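Local coordinates for putative signal transduction protein with CBS domains (Kribbella flavida, PDB 4NOC) that is of unknown function but, as a pair of CBS domains, probably senses a small ligand such as an adenine nucleotide and relays a regulatory signal, at residues Ala52-Arg57 with Leu94-Pro99; Leu37-Val40 with Pro46-Val49; Glu113-Met118 with Ser141-Leu146; Val126-Val129 with Ile134-Ala137. One frame throughout, in Å; residues are numbered along the deposited sequence.

Contact 1 (Ala52-Arg57 with Leu94-Pro99); sequences ASQVVR and LLPSQP. With SO4 (sulfate ion), chain F.
Leu94 and Gln54 join the loop that follows helix 91-94, ahead of strand 104-106, to helix 52-59 of the first CBS domain in this tandem CBS pair. The carbonyl oxygen of Leu94 accepts an almost straight hydrogen bond from Gln54 NE2 (2.9 Å, 167° at the hydrogen). The oxygen lies in the amide plane of Gln54, while the donor stands somewhat tilted from the carbonyl plane. Glutamine suits the place because its chain is long enough to leave the helix, turn about CB-CG (chi2 62°) and still present an N-H; on the way its CG passes 3.3 Å from Leu94 O. The side chain of Leu94 itself is buried, resting on Leu50 and Ala22. Leu95 turns away from the helix and packs on His47. Pro96 follows; its nitrogen lies near the Gln54 amide but, having no hydrogen, makes no bond with it, and its ring sets CD 3.8 Å from Gln54 NE2. Ser97, whose OG is not modelled, offers its backbone N to O2 of a sulfate that probably came from the crystallisation liquor; that bond is modelled very short and its length is doubtful. Arg57, whose NH1 makes a weak hydrogen bond to Arg120 O of the second subunit, reaches toward the same anion obliquely, with its NE 4.1 Å from sulfate O3.

Contact 2 (Leu37-Val40 with Pro46-Val49); sequences LIVV and PHSV
The imidazole of His47 meets a methyl of Val39 obliquely, with ND1 4.4 Å from Val39 CG1. His47 ND1 is buried here and has no polar partner in the model. With CG anti to the backbone N (chi1 178°), the ring is carried away from the neighbouring strand, and what stays close is His47 CB, 3.3 Å from Val39 O. The puckered ring of Pro46 also points away, but its CA lies 4.2 Å from Val40 CG1. The backbones between these side chains form an antiparallel hairpin of the first CBS domain, interrupted by a classic beta bulge in which His47 and Ser48 both stand opposite Val39. Val39 N gives a hydrogen bond to Ser48 O (2.7 Å). In return Val39 O receives a longer bond from Ser48 N (3.3 Å) and a weak, bent one from His47 N (3.0 Å), so a single carbonyl serves two donors. Beyond the bulge Ile38 pairs with Val49, and Val49 CA makes a CH...O contact with Leu37 O (3.3 Å). Branched valine and isoleucine suit an extended backbone and make the faces of the sheet largely apolar. Ile38 and Val49 point to one of them, where Ile38 packs on Ala137 of the second domain. Val39 and Ser48 share the other; Ser48, the polar member of that face, can be buried there because its OG hydrogen-bonds Ala100 O.

Contact 3 (Glu113-Met118 with Ser141-Leu146); sequences EVAAIM and SRLLEL
Val114 is the first residue of its helix to meet Leu143, its backbone O lying 4.3 Å from Leu143 CD2 while its own side chain also packs on Met9 and Ile138. The next residue, Ala115, approaches with CA, 3.7 Å from the same CD2, and with CB at 4.2 Å. A side chain no larger than a methyl lets the leucine come down close to the backbone of helix 111-121. Met118, modelled as selenomethionine, completes the shallow seat from the following turn. Its chain bends at the last torsion (chi3 58°), and SE lies 3.7 Å from Leu143 CD2 as the two side chains run alongside one another, pointing opposite ways; Met118 CB is near as well, at 3.9 Å. Leu143 reaches this point because its CG stands anti to the backbone N (chi1 178°), carrying one methyl branch out toward the partner helix. The two helices are the pair that accompanies the sheet of the second CBS domain. Their segment axes run 10.9 Å apart with N-to-C directions 137° from each other, so a single leucine tip spans much of the gap. Polar groups are engaged elsewhere: Arg142 NH1 forms a salt bridge with Glu145 OE1 one turn on (2.9 Å), and Ser141 OG bonds Arg33 NE of the second subunit. The contact is a small, mainly apolar one made through Leu143 CD2, so it rests on van der Waals contact and the exclusion of water rather than on directed bonds.

Contact 4 (Val126-Val129 with Ile134-Ala137); sequences VAVV and IIGA
Within these two segments Val128 makes both backbone hydrogen bonds: its N donates to Gly136 O (2.9 Å, 166° at the hydrogen), and its O accepts from Ile135 N (3.0 Å). Backbone bonding of Val126 with Ile138 continues the ladder. Because the two bonds of Val128 go to successive residues, the pairing slips by one place, from Ala127 with Ala137 to Val129 with Ile134. Weaker CH...O contacts flank them, Ile134 CA to Val128 O at 3.4 Å and Ala137 CA to Val126 O at 3.3 Å. Apolar contacts add the side chains. Val129 CG2 lies 3.7 Å from Ile134 CG1, and Val128 CG1 meets Ile135 CD1 at 4.1 Å. The latter contact depends on Ile135, whose chi1 of 58° tucks CG1 in between the two backbone branches and brings CD1 alongside the valine methyl. Steric need explains Gly136: at its backbone angles a CB would press on the carbonyl oxygen of Ile135. The small side chains of Ala127 and Ala137 project on the same face, where Ala137 meets Ile38. This antiparallel hairpin belongs to the second CBS domain. Strand 104-106 runs parallel along the other edge of strand 125-130, bonding through Val105 to Ala127, while Ile134 packs on Val40 of strand 36-40 in the first domain and Val128 touches Ala10, just beyond helix 6-9.

In the fold
From the N terminus, contact 2 comes first and closes the short turn of hairpin 36-40/46-51. Helix 52-59 follows directly, and contact 1 then closes a long, helix-containing excursion, returning the chain to the first domain in the loop after helix 91-94, ahead of strand 104-106; Leu95 and Pro99 of contact 1 rest on His47 and Ser48 of contact 2. In the second domain contact 3 joins helices 111-121 and 140-147, and the hairpin of contact 4 is nested inside its loop, with Met118 touching Val126. Contacts 2 and 4 meet where the two domains' sheets pack together, as in other CBS pairs. Contacts 1 and 3, centres about 25 Å apart, both touch the second subunit.

Contact 1 (Ala52-Arg57 with Leu94-Pro99)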
loop_
_atom_site.group_PDB
_atom_site.type_symbol
_atom_site.label_atom_id
_atom_site.label_comp_id
_atom_site.label_asym_id
_atom_site.label_seq_id
_atom_site.Cartn_x
_atom_site.Cartn_y
_atom_site.Cartn_z
ATOM N N ALA A 52 5.010 6.371 -0.528
ATOM C CA ALA A 52 6.472 6.389 -0.587
ATOM C C ALA A 52 6.974 6.076 -1.996
ATOM O O ALA A 52 7.938 6.680 -2.458
ATOM C CB ALA A 52 7.069 5.407 0.407
ATOM N N SER A 53 6.309 5.143 -2.668
ATOM C CA SER A 53 6.709 4.730 -4.006
ATOM C C SER A 53 6.702 5.899 -4.989
ATOM O O SER A 53 7.548 5.959 -5.884
ATOM C CB SER A 53 5.838 3.572 -4.512
ATOM O OG SER A 53 4.518 4.001 -4.775
ATOM N N GLN A 54 5.783 6.847 -4.798
ATOM C CA GLN A 54 5.693 8.034 -5.662
ATOM C C GLN A 54 6.844 8.995 -5.385
ATOM O O GLN A 54 7.324 9.713 -6.283
ATOM C CB GLN A 54 4.338 8.735 -5.484
ATOM C CG GLN A 54 4.203 10.133 -6.139
ATOM C CD GLN A 54 4.361 10.131 -7.662
ATOM O OE1 GLN A 54 4.218 9.106 -8.324
ATOM N NE2 GLN A 54 4.657 11.300 -8.215
ATOM N N VAL A 55 7.306 8.985 -4.141
ATOM C CA VAL A 55 8.465 9.783 -3.766
ATOM C C VAL A 55 9.711 9.198 -4.437
ATOM O O VAL A 55 10.568 9.926 -4.956
ATOM C CB VAL A 55 8.605 9.872 -2.220
ATOM C CG1 VAL A 55 9.869 10.637 -1.824
ATOM C CG2 VAL A 55 7.370 10.554 -1.637
ATOM N N VAL A 56 9.785 7.871 -4.451
ATOM C CA VAL A 56 10.857 7.186 -5.153
ATOM C C VAL A 56 10.817 7.526 -6.643
ATOM O O VAL A 56 11.848 7.803 -7.228
ATOM C CB VAL A 56 10.796 5.666 -4.947
ATOM C CG1 VAL A 56 11.780 4.971 -5.853
ATOM C CG2 VAL A 56 11.090 5.321 -3.495
ATOM N N ARG A 57 9.628 7.523 -7.241
ATOM C CA ARG A 57 9.494 7.887 -8.651
ATOM C C ARG A 57 10.021 9.297 -8.879
ATOM O O ARG A 57 10.762 9.541 -9.831
ATOM C CB ARG A 57 8.041 7.781 -9.135
ATOM C CG ARG A 57 7.857 8.188 -10.606
ATOM C CD ARG A 57 6.547 7.667 -11.214
ATOM N NE ARG A 57 6.568 7.709 -12.684
ATOM C CZ ARG A 57 6.400 6.652 -13.480
ATOM N NH1 ARG A 57 6.175 5.445 -12.970
ATOM N NH2 ARG A 57 6.446 6.800 -14.798
ATOM N N LEU A 94 5.535 16.811 -5.321
ATOM C CA LEU A 94 5.828 15.385 -5.227
ATOM C C LEU A 94 4.688 14.537 -5.796
ATOM O O LEU A 94 4.899 13.405 -6.224
ATOM C CB LEU A 94 6.062 14.983 -3.764
ATOM C CG LEU A 94 7.247 15.629 -3.052
ATOM C CD1 LEU A 94 7.319 15.146 -1.618
ATOM C CD2 LEU A 94 8.505 15.264 -3.777
ATOM N N LEU A 95 3.476 15.076 -5.781
ATOM C CA LEU A 95 2.322 14.308 -6.227
ATOM C C LEU A 95 2.402 14.041 -7.732
ATOM O O LEU A 95 3.081 14.758 -8.451
ATOM C CB LEU A 95 1.024 15.024 -5.863
ATOM C CG LEU A 95 0.688 15.145 -4.376
ATOM C CD1 LEU A 95 -0.601 15.953 -4.200
ATOM C CD2 LEU A 95 0.549 13.766 -3.729
ATOM N N PRO A 96 1.729 12.979 -8.200
ATOM C CA PRO A 96 1.672 12.728 -9.646
ATOM C C PRO A 96 0.778 13.762 -10.318
ATOM O O PRO A 96 0.016 14.436 -9.616
ATOM C CB PRO A 96 1.034 11.339 -9.736
ATOM C CG PRO A 96 0.211 11.200 -8.445
ATOM C CD PRO A 96 1.019 11.946 -7.409
ATOM N N SER A 97 0.873 13.887 -11.645
ATOM C CA SER A 97 0.092 14.875 -12.394
ATOM C C SER A 97 -1.413 14.670 -12.226
ATOM O O SER A 97 -2.167 15.641 -12.162
ATOM C CB SER A 97 0.471 14.871 -13.880
ATOM N N GLN A 98 -1.843 13.411 -12.153
ATOM C CA GLN A 98 -3.232 13.093 -11.824
ATOM C C GLN A 98 -3.319 12.356 -10.479
ATOM O O GLN A 98 -3.407 11.126 -10.442
ATOM C CB GLN A 98 -3.876 12.261 -12.935
ATOM N N PRO A 99 -3.303 13.116 -9.366
ATOM C CA PRO A 99 -3.278 12.572 -8.001
ATOM C C PRO A 99 -4.436 11.642 -7.710
ATOM O O PRO A 99 -5.577 11.947 -8.054
ATOM C CB PRO A 99 -3.395 13.821 -7.121
ATOM C CG PRO A 99 -2.828 14.914 -7.956
ATOM C CD PRO A 99 -3.249 14.589 -9.364
HETATM S S SO4 F . 2.919 11.259 -13.226
HETATM O O1 SO4 F . 1.775 10.379 -12.993
HETATM O O2 SO4 F . 2.522 12.645 -13.008
HETATM O O3 SO4 F . 4.019 10.927 -12.317
HETATM O O4 SO4 F . 3.353 11.085 -14.607
#

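Contact 2 (Leu37-Val40 with Pro46-Val49)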
loop_
_atom_site.group_PDB
_atom_site.type_symbol
_atom_site.label_atom_id
_atom_site.label_comp_id
_atom_site.label_asym_id
_atom_site.label_seq_id
_atom_site.Cartn_x
_atom_site.Cartn_y
_atom_site.Cartn_z
ATOM N N LEU A 37 1.541 9.016 3.055
ATOM C CA LEU A 37 1.089 10.107 3.908
ATOM C C LEU A 37 -0.268 10.573 3.404
ATOM O O LEU A 37 -0.507 10.574 2.198
ATOM C CB LEU A 37 2.080 11.277 3.842
ATOM C CG LEU A 37 3.492 11.025 4.384
ATOM C CD1 LEU A 37 4.386 12.236 4.181
ATOM C CD2 LEU A 37 3.457 10.626 5.862
ATOM N N ILE A 38 -1.161 10.960 4.311
ATOM C CA ILE A 38 -2.383 11.643 3.889
ATOM C C ILE A 38 -2.089 13.127 3.661
ATOM O O ILE A 38 -1.588 13.819 4.545
ATOM C CB ILE A 38 -3.541 11.456 4.880
ATOM C CG1 ILE A 38 -4.056 10.012 4.806
ATOM C CG2 ILE A 38 -4.670 12.438 4.567
ATOM C CD1 ILE A 38 -5.218 9.743 5.714
ATOM N N VAL A 39 -2.379 13.606 2.459
ATOM C CA VAL A 39 -2.095 14.987 2.128
ATOM C C VAL A 39 -3.381 15.789 2.256
ATOM O O VAL A 39 -4.418 15.378 1.728
ATOM C CB VAL A 39 -1.617 15.101 0.685
ATOM C CG1 VAL A 39 -1.306 16.561 0.344
ATOM C CG2 VAL A 39 -0.399 14.210 0.462
ATOM N N VAL A 40 -3.326 16.921 2.949
ATOM C CA VAL A 40 -4.483 17.799 3.001
ATOM C C VAL A 40 -4.174 19.172 2.404
ATOM O O VAL A 40 -3.003 19.520 2.193
ATOM C CB VAL A 40 -4.983 17.967 4.428
ATOM C CG1 VAL A 40 -5.219 16.592 5.051
ATOM C CG2 VAL A 40 -3.970 18.770 5.243
ATOM N N PRO A 46 -9.101 16.671 3.196
ATOM C CA PRO A 46 -8.464 15.545 2.516
ATOM C C PRO A 46 -8.309 15.889 1.050
ATOM O O PRO A 46 -9.196 16.521 0.458
ATOM C CB PRO A 46 -9.476 14.406 2.697
ATOM C CG PRO A 46 -10.764 15.081 3.174
ATOM C CD PRO A 46 -10.295 16.251 3.950
ATOM N N HIS A 47 -7.181 15.504 0.473
ATOM C CA HIS A 47 -6.853 15.906 -0.888
ATOM C C HIS A 47 -6.378 14.661 -1.629
ATOM O O HIS A 47 -6.963 14.254 -2.643
ATOM C CB HIS A 47 -5.797 17.035 -0.836
ATOM C CG HIS A 47 -5.332 17.531 -2.173
ATOM N ND1 HIS A 47 -4.278 16.954 -2.858
ATOM C CD2 HIS A 47 -5.731 18.588 -2.923
ATOM C CE1 HIS A 47 -4.070 17.617 -3.983
ATOM N NE2 HIS A 47 -4.939 18.611 -4.048
ATOM N N SER A 48 -5.366 14.009 -1.069
ATOM C CA SER A 48 -4.734 12.905 -1.754
ATOM C C SER A 48 -3.906 12.078 -0.775
ATOM O O SER A 48 -3.769 12.428 0.400
ATOM C CB SER A 48 -3.826 13.461 -2.852
ATOM O OG SER A 48 -3.688 12.530 -3.904
ATOM N N VAL A 49 -3.358 10.977 -1.267
ATOM C CA VAL A 49 -2.396 10.190 -0.505
ATOM C C VAL A 49 -1.067 10.358 -1.217
ATOM O O VAL A 49 -1.048 10.411 -2.451
ATOM C CB VAL A 49 -2.765 8.697 -0.507
ATOM C CG1 VAL A 49 -1.724 7.871 0.264
ATOM C CG2 VAL A 49 -4.132 8.497 0.095
#

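Contact 3 (Glu113-Met118 with Ser141-Leu146)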
loop_
_atom_site.group_PDB
_atom_site.type_symbol
_atom_site.label_atom_id
_atom_site.label_comp_id
_atom_site.label_asym_id
_atom_site.label_seq_id
_atom_site.Cartn_x
_atom_site.Cartn_y
_atom_site.Cartn_z
ATOM N N GLU A 113 -20.871 -0.860 5.472
ATOM C CA GLU A 113 -20.739 0.208 4.478
ATOM C C GLU A 113 -19.291 0.428 4.088
ATOM O O GLU A 113 -18.963 0.513 2.898
ATOM C CB GLU A 113 -21.381 1.502 4.976
ATOM C CG GLU A 113 -22.900 1.379 5.051
ATOM C CD GLU A 113 -23.562 2.447 5.906
ATOM O OE1 GLU A 113 -22.856 3.122 6.681
ATOM O OE2 GLU A 113 -24.797 2.609 5.787
ATOM N N VAL A 114 -18.418 0.514 5.082
ATOM C CA VAL A 114 -17.005 0.742 4.792
ATOM C C VAL A 114 -16.445 -0.414 3.982
ATOM O O VAL A 114 -15.673 -0.211 3.036
ATOM C CB VAL A 114 -16.189 0.966 6.080
ATOM C CG1 VAL A 114 -14.708 1.030 5.778
ATOM C CG2 VAL A 114 -16.642 2.272 6.737
ATOM N N ALA A 115 -16.855 -1.628 4.329
ATOM C CA ALA A 115 -16.382 -2.799 3.598
ATOM C C ALA A 115 -16.858 -2.714 2.155
ATOM O O ALA A 115 -16.113 -3.013 1.212
ATOM C CB ALA A 115 -16.888 -4.092 4.259
ATOM N N ALA A 116 -18.109 -2.303 1.980
ATOM C CA ALA A 116 -18.691 -2.306 0.642
ATOM C C ALA A 116 -17.947 -1.292 -0.195
ATOM O O ALA A 116 -17.656 -1.526 -1.383
ATOM C CB ALA A 116 -20.185 -1.981 0.692
ATOM N N ILE A 117 -17.619 -0.165 0.432
ATOM C CA ILE A 117 -16.923 0.914 -0.268
ATOM C C ILE A 117 -15.528 0.470 -0.670
ATOM O O ILE A 117 -15.149 0.570 -1.844
ATOM C CB ILE A 117 -16.802 2.159 0.598
ATOM C CG1 ILE A 117 -18.168 2.838 0.728
ATOM C CG2 ILE A 117 -15.785 3.113 -0.008
ATOM C CD1 ILE A 117 -18.274 3.693 1.963
HETATM N N MSE A 118 -14.770 -0.048 0.294
HETATM C CA MSE A 118 -13.389 -0.407 -0.000
HETATM C C MSE A 118 -13.339 -1.592 -0.951
HETATM O O MSE A 118 -12.442 -1.673 -1.769
HETATM C CB MSE A 118 -12.590 -0.650 1.274
HETATM C CG MSE A 118 -12.761 0.502 2.261
HETATM SE SE MSE A 118 -11.535 0.291 3.781
HETATM C CE MSE A 118 -9.842 0.245 2.793
ATOM N N SER A 141 -5.885 -3.484 5.253
ATOM C CA SER A 141 -5.558 -4.535 6.231
ATOM C C SER A 141 -6.284 -4.312 7.567
ATOM O O SER A 141 -6.622 -5.258 8.275
ATOM C CB SER A 141 -4.037 -4.705 6.423
ATOM O OG SER A 141 -3.452 -3.637 7.147
ATOM N N ARG A 142 -6.565 -3.059 7.882
ATOM C CA ARG A 142 -7.293 -2.746 9.099
ATOM C C ARG A 142 -8.724 -3.272 8.961
ATOM O O ARG A 142 -9.279 -3.862 9.899
ATOM C CB ARG A 142 -7.251 -1.234 9.390
ATOM C CG ARG A 142 -8.262 -0.733 10.429
ATOM C CD ARG A 142 -8.037 -1.343 11.824
ATOM N NE ARG A 142 -8.806 -0.658 12.874
ATOM C CZ ARG A 142 -8.921 -1.102 14.127
ATOM N NH1 ARG A 142 -8.343 -2.244 14.509
ATOM N NH2 ARG A 142 -9.631 -0.414 15.008
ATOM N N LEU A 143 -9.297 -3.088 7.775
ATOM C CA LEU A 143 -10.619 -3.622 7.492
ATOM C C LEU A 143 -10.620 -5.156 7.623
ATOM O O LEU A 143 -11.509 -5.740 8.267
ATOM C CB LEU A 143 -11.078 -3.192 6.098
ATOM C CG LEU A 143 -12.442 -3.728 5.657
ATOM C CD1 LEU A 143 -13.494 -3.345 6.681
ATOM C CD2 LEU A 143 -12.801 -3.168 4.301
ATOM N N LEU A 144 -9.614 -5.810 7.053
ATOM C CA LEU A 144 -9.540 -7.261 7.170
ATOM C C LEU A 144 -9.438 -7.669 8.638
ATOM O O LEU A 144 -10.088 -8.615 9.055
ATOM C CB LEU A 144 -8.361 -7.835 6.387
ATOM C CG LEU A 144 -8.437 -7.698 4.872
ATOM C CD1 LEU A 144 -7.138 -8.178 4.254
ATOM C CD2 LEU A 144 -9.613 -8.484 4.318
ATOM N N GLU A 145 -8.616 -6.956 9.408
ATOM C CA GLU A 145 -8.399 -7.303 10.807
ATOM C C GLU A 145 -9.717 -7.260 11.569
ATOM O O GLU A 145 -9.956 -8.102 12.426
ATOM C CB GLU A 145 -7.415 -6.343 11.473
ATOM C CG GLU A 145 -7.141 -6.701 12.933
ATOM C CD GLU A 145 -6.703 -5.529 13.804
ATOM O OE1 GLU A 145 -6.684 -4.370 13.330
ATOM O OE2 GLU A 145 -6.386 -5.781 14.993
ATOM N N LEU A 146 -10.575 -6.290 11.249
ATOM C CA LEU A 146 -11.878 -6.197 11.916
ATOM C C LEU A 146 -12.795 -7.367 11.542
ATOM O O LEU A 146 -13.351 -8.035 12.430
ATOM C CB LEU A 146 -12.550 -4.854 11.633
ATOM C CG LEU A 146 -11.761 -3.667 12.211
ATOM C CD1 LEU A 146 -12.289 -2.333 11.743
ATOM C CD2 LEU A 146 -11.755 -3.729 13.734
#

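Contact 4 (Val126-Val129 with Ile134-Ala137)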
loop_
_atom_site.group_PDB
_atom_site.type_symbol
_atom_site.label_atom_id
_atom_site.label_comp_id
_atom_site.label_asym_id
_atom_site.label_seq_id
_atom_site.Cartn_x
_atom_site.Cartn_y
_atom_site.Cartn_z
ATOM N N VAL A 126 -9.007 4.493 3.237
ATOM C CA VAL A 126 -9.948 5.607 3.176
ATOM C C VAL A 126 -9.689 6.487 4.396
ATOM O O VAL A 126 -9.292 5.979 5.457
ATOM C CB VAL A 126 -11.438 5.157 3.180
ATOM C CG1 VAL A 126 -11.764 4.360 1.920
ATOM C CG2 VAL A 126 -11.767 4.331 4.447
ATOM N N ALA A 127 -9.886 7.797 4.241
ATOM C CA ALA A 127 -9.808 8.695 5.380
ATOM C C ALA A 127 -11.153 8.659 6.069
ATOM O O ALA A 127 -12.172 8.319 5.451
ATOM C CB ALA A 127 -9.449 10.122 4.952
ATOM N N VAL A 128 -11.153 8.984 7.356
ATOM C CA VAL A 128 -12.399 9.133 8.083
ATOM C C VAL A 128 -12.536 10.581 8.526
ATOM O O VAL A 128 -11.590 11.185 9.063
ATOM C CB VAL A 128 -12.482 8.163 9.273
ATOM C CG1 VAL A 128 -13.882 8.169 9.858
ATOM C CG2 VAL A 128 -12.146 6.760 8.807
ATOM N N VAL A 129 -13.700 11.160 8.259
ATOM C CA VAL A 129 -13.925 12.558 8.607
ATOM C C VAL A 129 -15.109 12.684 9.573
ATOM O O VAL A 129 -16.068 11.906 9.498
ATOM C CB VAL A 129 -14.069 13.446 7.340
ATOM C CG1 VAL A 129 -14.962 14.674 7.583
ATOM C CG2 VAL A 129 -12.688 13.883 6.859
ATOM N N ILE A 134 -10.506 15.475 9.756
ATOM C CA ILE A 134 -9.941 14.144 9.595
ATOM C C ILE A 134 -9.563 13.584 10.959
ATOM O O ILE A 134 -8.711 14.142 11.646
ATOM C CB ILE A 134 -8.691 14.155 8.693
ATOM C CG1 ILE A 134 -9.058 14.656 7.300
ATOM C CG2 ILE A 134 -8.071 12.750 8.594
ATOM C CD1 ILE A 134 -7.968 14.434 6.280
ATOM N N ILE A 135 -10.185 12.477 11.344
ATOM C CA ILE A 135 -9.909 11.882 12.642
ATOM C C ILE A 135 -9.027 10.632 12.550
ATOM O O ILE A 135 -8.611 10.092 13.577
ATOM C CB ILE A 135 -11.213 11.557 13.410
ATOM C CG1 ILE A 135 -12.102 10.616 12.603
ATOM C CG2 ILE A 135 -11.973 12.841 13.730
ATOM C CD1 ILE A 135 -13.339 10.176 13.358
ATOM N N GLY A 136 -8.729 10.189 11.328
ATOM C CA GLY A 136 -7.871 9.032 11.133
ATOM C C GLY A 136 -8.094 8.378 9.772
ATOM O O GLY A 136 -8.706 8.984 8.875
ATOM N N ALA A 137 -7.605 7.145 9.614
ATOM C CA ALA A 137 -7.771 6.411 8.360
ATOM C C ALA A 137 -8.064 4.937 8.617
ATOM O O ALA A 137 -7.829 4.429 9.721
ATOM C CB ALA A 137 -6.536 6.559 7.489
#